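Local coordinates for protein ribokinase (Thermotoga maritima, PDB 1VM7) that probably phosphorylates ribose at its O-5 hydroxyl, using ATP and a divalent cation, most likely magnesium, to yield D-ribose 5-phosphate, at residues A[208-222]-A[225-237]. Residues are numbered along the deposited sequence; the frame is centred on the assembly and turned at random.
Sequences VEKAAEKFLELGVKN and VKLGDKGVLLVNK
Ala212 sets its CB against Val235 CG2 at 3.7 Å, at the middle of a row of apolar contacts that shows how a helix settles on a sheet largely through residues one turn apart, here Val208, Ala212 and Leu216. A turn earlier, Val208 directs CG1, anti to the backbone N (chi1 161°), over two neighbouring strands, where it meets Val225 CG1 and Leu233 CD2, each at 3.7 Å. Leu233 CD2 also supports the aliphatic CG of Glu209, the two side chains crossing at about a right angle. A turn later, Leu216 lays CD1 on Val235 CG1 at 3.8 Å and on the backbone carbonyl carbon of Asn236.

The polar part of the contact lies beyond the helix, on the sheet face that carries Asn222 and Asn236. Asn236 ND2 donates to Asn222 OD1 at 2.7 Å in a nearly straight bond (170° at the hydrogen); the acceptor lies in the amide plane of Asn236, while the two amides stand almost perpendicular, 86° apart. Asn222 ND2 donates to Asp185 O, and with a partner at each end the amide is probably fixed in its rotation. A leucine in place of Asn222 would probably leave Asn236 ND2 and Asp185 O without these mates and Asn236 freer to turn.

Further out, a Schellman motif with Gly219 at positive phi closes the helix, and a short loop leads on to strand 222-226. Helix 208-217 packs on the antiparallel hairpin of strands 222-226 and 232-236, near one edge of the large sheet, where 239-243 is outermost, in the alpha/beta core of a PfkB-family kinase; Lys226, at the end of the first strand, and the turn 227-231 are predicted to bind ATP.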
loop_
_atom_site.group_PDB
_atom_site.type_symbol
_atom_site.label_atom_id
_atom_site.label_comp_id
_atom_site.label_asym_id
_atom_site.label_seq_id
_atom_site.Cartn_x
_atom_site.Cartn_y
_atom_site.Cartn_z
ATOM N N VAL A 208 -30.891 21.871 -1.252
ATOM C CA VAL A 208 -30.954 20.469 -1.491
ATOM C C VAL A 208 -32.293 20.081 -2.136
ATOM O O VAL A 208 -32.324 19.278 -3.070
ATOM C CB VAL A 208 -30.700 19.754 -0.183
ATOM C CG1 VAL A 208 -31.203 18.348 -0.248
ATOM C CG2 VAL A 208 -29.206 19.808 0.141
ATOM N N GLU A 209 -33.380 20.653 -1.640
ATOM C CA GLU A 209 -34.713 20.372 -2.161
ATOM C C GLU A 209 -34.857 20.823 -3.615
ATOM O O GLU A 209 -35.452 20.117 -4.433
ATOM C CB GLU A 209 -35.777 21.080 -1.310
ATOM C CG GLU A 209 -35.769 20.668 0.182
ATOM C CD GLU A 209 -34.968 21.627 1.052
ATOM O OE1 GLU A 209 -33.727 21.690 0.895
ATOM O OE2 GLU A 209 -35.600 22.345 1.867
ATOM N N LYS A 210 -34.316 22.003 -3.929
ATOM C CA LYS A 210 -34.409 22.553 -5.284
ATOM C C LYS A 210 -33.615 21.747 -6.286
ATOM O O LYS A 210 -34.035 21.626 -7.430
ATOM C CB LYS A 210 -33.956 24.015 -5.323
ATOM C CG LYS A 210 -34.238 24.737 -6.624
ATOM C CD LYS A 210 -35.672 25.306 -6.663
ATOM C CE LYS A 210 -36.657 24.253 -7.185
ATOM N NZ LYS A 210 -37.950 24.940 -7.335
ATOM N N ALA A 211 -32.463 21.228 -5.859
ATOM C CA ALA A 211 -31.610 20.407 -6.715
ATOM C C ALA A 211 -32.297 19.068 -7.012
ATOM O O ALA A 211 -32.321 18.586 -8.163
ATOM C CB ALA A 211 -30.273 20.138 -6.041
ATOM N N ALA A 212 -32.824 18.452 -5.948
ATOM C CA ALA A 212 -33.514 17.194 -6.069
ATOM C C ALA A 212 -34.653 17.342 -7.064
ATOM O O ALA A 212 -34.853 16.445 -7.901
ATOM C CB ALA A 212 -34.027 16.735 -4.741
ATOM N N GLU A 213 -35.369 18.467 -6.981
ATOM C CA GLU A 213 -36.453 18.761 -7.903
ATOM C C GLU A 213 -35.983 18.832 -9.334
ATOM O O GLU A 213 -36.660 18.350 -10.228
ATOM C CB GLU A 213 -37.125 20.069 -7.558
ATOM C CG GLU A 213 -38.241 19.955 -6.543
ATOM C CD GLU A 213 -39.192 21.152 -6.624
ATOM O OE1 GLU A 213 -38.835 22.168 -7.271
ATOM O OE2 GLU A 213 -40.314 21.071 -6.072
ATOM N N LYS A 214 -34.835 19.456 -9.563
ATOM C CA LYS A 214 -34.330 19.566 -10.925
ATOM C C LYS A 214 -33.961 18.229 -11.479
ATOM O O LYS A 214 -34.129 17.993 -12.660
ATOM C CB LYS A 214 -33.155 20.510 -11.016
ATOM C CG LYS A 214 -33.603 21.880 -10.776
ATOM C CD LYS A 214 -32.539 22.929 -10.861
ATOM C CE LYS A 214 -33.198 24.259 -10.712
ATOM N NZ LYS A 214 -34.362 24.410 -11.681
ATOM N N PHE A 215 -33.452 17.340 -10.637
ATOM C CA PHE A 215 -33.158 16.005 -11.114
ATOM C C PHE A 215 -34.426 15.272 -11.558
ATOM O O PHE A 215 -34.426 14.582 -12.577
ATOM C CB PHE A 215 -32.373 15.213 -10.081
ATOM C CG PHE A 215 -30.923 15.531 -10.107
ATOM C CD1 PHE A 215 -30.173 15.251 -11.254
ATOM C CD2 PHE A 215 -30.308 16.141 -9.029
ATOM C CE1 PHE A 215 -28.829 15.552 -11.320
ATOM C CE2 PHE A 215 -28.949 16.453 -9.084
ATOM C CZ PHE A 215 -28.206 16.154 -10.236
ATOM N N LEU A 216 -35.516 15.477 -10.823
ATOM C CA LEU A 216 -36.828 14.996 -11.262
ATOM C C LEU A 216 -37.157 15.471 -12.686
ATOM O O LEU A 216 -37.716 14.698 -13.470
ATOM C CB LEU A 216 -37.957 15.453 -10.332
ATOM C CG LEU A 216 -38.014 14.950 -8.898
ATOM C CD1 LEU A 216 -39.259 15.467 -8.216
ATOM C CD2 LEU A 216 -37.971 13.428 -8.844
ATOM N N GLU A 217 -36.797 16.711 -13.021
ATOM C CA GLU A 217 -37.027 17.244 -14.361
ATOM C C GLU A 217 -36.207 16.576 -15.459
ATOM O O GLU A 217 -36.603 16.630 -16.632
ATOM C CB GLU A 217 -36.801 18.757 -14.424
ATOM C CG GLU A 217 -37.942 19.551 -13.853
ATOM C CD GLU A 217 -37.883 20.994 -14.259
ATOM O OE1 GLU A 217 -36.828 21.445 -14.737
ATOM O OE2 GLU A 217 -38.906 21.682 -14.120
ATOM N N LEU A 218 -35.059 16.010 -15.104
ATOM C CA LEU A 218 -34.240 15.278 -16.072
ATOM C C LEU A 218 -34.731 13.825 -16.264
ATOM O O LEU A 218 -34.210 13.099 -17.115
ATOM C CB LEU A 218 -32.771 15.266 -15.645
ATOM C CG LEU A 218 -32.030 16.599 -15.539
ATOM C CD1 LEU A 218 -30.588 16.341 -15.085
ATOM C CD2 LEU A 218 -32.051 17.332 -16.855
ATOM N N GLY A 219 -35.699 13.413 -15.443
ATOM C CA GLY A 219 -36.337 12.116 -15.556
ATOM C C GLY A 219 -36.107 11.189 -14.378
ATOM O O GLY A 219 -36.657 10.088 -14.344
ATOM N N VAL A 220 -35.294 11.617 -13.413
ATOM C CA VAL A 220 -35.053 10.812 -12.219
ATOM C C VAL A 220 -36.381 10.668 -11.515
ATOM O O VAL A 220 -37.050 11.647 -11.303
ATOM C CB VAL A 220 -34.053 11.509 -11.232
ATOM C CG1 VAL A 220 -33.961 10.741 -9.916
ATOM C CG2 VAL A 220 -32.690 11.697 -11.876
ATOM N N LYS A 221 -36.750 9.459 -11.124
ATOM C CA LYS A 221 -38.069 9.231 -10.539
ATOM C C LYS A 221 -38.122 9.606 -9.056
ATOM O O LYS A 221 -39.110 10.156 -8.593
ATOM C CB LYS A 221 -38.482 7.755 -10.732
ATOM C CG LYS A 221 -38.524 7.294 -12.214
ATOM C CD LYS A 221 -39.693 7.949 -12.995
ATOM C CE LYS A 221 -39.625 7.667 -14.503
ATOM N NZ LYS A 221 -38.737 8.647 -15.239
ATOM N N ASN A 222 -37.073 9.278 -8.315
ATOM C CA ASN A 222 -36.974 9.603 -6.889
ATOM C C ASN A 222 -35.573 10.100 -6.572
ATOM O O ASN A 222 -34.581 9.477 -6.995
ATOM C CB ASN A 222 -37.198 8.366 -6.013
ATOM C CG ASN A 222 -38.591 7.794 -6.120
ATOM O OD1 ASN A 222 -39.482 8.165 -5.352
ATOM N ND2 ASN A 222 -38.795 6.883 -7.077
ATOM N N VAL A 225 -31.862 12.150 -0.681
ATOM C CA VAL A 225 -30.670 12.863 -0.258
ATOM C C VAL A 225 -30.286 12.414 1.147
ATOM O O VAL A 225 -31.023 12.635 2.083
ATOM C CB VAL A 225 -30.843 14.385 -0.294
ATOM C CG1 VAL A 225 -29.488 15.071 -0.124
ATOM C CG2 VAL A 225 -31.514 14.828 -1.618
ATOM N N LYS A 226 -29.118 11.792 1.279
ATOM C CA LYS A 226 -28.634 11.345 2.580
ATOM C C LYS A 226 -28.022 12.524 3.302
ATOM O O LYS A 226 -27.018 13.057 2.847
ATOM C CB LYS A 226 -27.596 10.249 2.416
ATOM C CG LYS A 226 -28.019 9.113 1.462
ATOM C CD LYS A 226 -26.926 8.041 1.360
ATOM C CE LYS A 226 -26.589 7.667 -0.105
ATOM N NZ LYS A 226 -25.429 6.726 -0.178
ATOM N N LEU A 227 -28.608 12.934 4.427
ATOM C CA LEU A 227 -28.126 14.136 5.145
ATOM C C LEU A 227 -27.367 13.886 6.448
ATOM O O LEU A 227 -27.217 14.805 7.235
ATOM C CB LEU A 227 -29.280 15.118 5.429
ATOM C CG LEU A 227 -30.246 15.462 4.296
ATOM C CD1 LEU A 227 -31.378 16.343 4.830
ATOM C CD2 LEU A 227 -29.500 16.146 3.165
ATOM N N GLY A 228 -26.877 12.670 6.681
ATOM C CA GLY A 228 -26.122 12.382 7.916
ATOM C C GLY A 228 -27.017 12.456 9.137
ATOM O O GLY A 228 -28.012 11.726 9.208
ATOM N N ASP A 229 -26.670 13.342 10.074
ATOM C CA ASP A 229 -27.439 13.580 11.315
ATOM C C ASP A 229 -28.851 14.039 11.025
ATOM O O ASP A 229 -29.784 13.834 11.834
ATOM C CB ASP A 229 -26.811 14.714 12.129
ATOM C CG ASP A 229 -25.331 14.554 12.318
ATOM O OD1 ASP A 229 -24.796 13.532 11.861
ATOM O OD2 ASP A 229 -24.709 15.467 12.913
ATOM N N LYS A 230 -28.993 14.744 9.906
ATOM C CA LYS A 230 -30.226 15.446 9.620
ATOM C C LYS A 230 -31.216 14.496 8.994
ATOM O O LYS A 230 -32.388 14.838 8.841
ATOM C CB LYS A 230 -29.955 16.657 8.712
ATOM C CG LYS A 230 -29.264 17.834 9.420
ATOM N N GLY A 231 -30.742 13.299 8.663
ATOM C CA GLY A 231 -31.605 12.255 8.206
ATOM C C GLY A 231 -31.522 12.133 6.709
ATOM O O GLY A 231 -30.455 12.235 6.134
ATOM N N VAL A 232 -32.671 11.940 6.084
ATOM C CA VAL A 232 -32.740 11.695 4.673
ATOM C C VAL A 232 -33.925 12.464 4.117
ATOM O O VAL A 232 -34.931 12.655 4.796
ATOM C CB VAL A 232 -32.887 10.191 4.412
ATOM C CG1 VAL A 232 -33.077 9.931 2.937
ATOM C CG2 VAL A 232 -31.661 9.455 4.920
ATOM N N LEU A 233 -33.783 12.919 2.880
ATOM C CA LEU A 233 -34.863 13.581 2.198
ATOM C C LEU A 233 -35.281 12.733 1.020
ATOM O O LEU A 233 -34.430 12.342 0.224
ATOM C CB LEU A 233 -34.376 14.960 1.723
ATOM C CG LEU A 233 -35.370 15.829 0.976
ATOM C CD1 LEU A 233 -36.505 16.223 1.904
ATOM C CD2 LEU A 233 -34.656 17.074 0.395
ATOM N N LEU A 234 -36.577 12.434 0.921
ATOM C CA LEU A 234 -37.132 11.770 -0.255
ATOM C C LEU A 234 -37.883 12.802 -1.054
ATOM O O LEU A 234 -38.726 13.486 -0.513
ATOM C CB LEU A 234 -38.091 10.638 0.141
ATOM C CG LEU A 234 -38.845 9.902 -0.990
ATOM C CD1 LEU A 234 -37.916 9.348 -2.087
ATOM C CD2 LEU A 234 -39.714 8.776 -0.422
ATOM N N VAL A 235 -37.566 12.907 -2.340
ATOM C CA VAL A 235 -38.227 13.842 -3.237
ATOM C C VAL A 235 -38.690 13.089 -4.474
ATOM O O VAL A 235 -37.893 12.447 -5.165
ATOM C CB VAL A 235 -37.266 14.985 -3.671
ATOM C CG1 VAL A 235 -37.954 15.975 -4.631
ATOM C CG2 VAL A 235 -36.725 15.709 -2.451
ATOM N N ASN A 236 -39.988 13.155 -4.732
ATOM C CA ASN A 236 -40.555 12.672 -5.987
ATOM C C ASN A 236 -41.725 13.564 -6.401
ATOM O O ASN A 236 -42.046 14.531 -5.699
ATOM C CB ASN A 236 -40.972 11.206 -5.855
ATOM C CG ASN A 236 -41.520 10.873 -4.473
ATOM O OD1 ASN A 236 -42.351 11.599 -3.919
ATOM N ND2 ASN A 236 -41.057 9.769 -3.917
ATOM N N LYS A 237 -42.331 13.261 -7.552
ATOM C CA LYS A 237 -43.523 13.995 -8.036
ATOM C C LYS A 237 -44.602 14.213 -6.972
ATOM O O LYS A 237 -45.246 15.247 -6.953
ATOM C CB LYS A 237 -44.151 13.313 -9.260
ATOM C CG LYS A 237 -44.437 11.815 -9.113
ATOM C CD LYS A 237 -45.757 11.463 -9.799
ATOM C CE LYS A 237 -46.042 9.963 -9.776
ATOM N NZ LYS A 237 -47.385 9.731 -10.414
#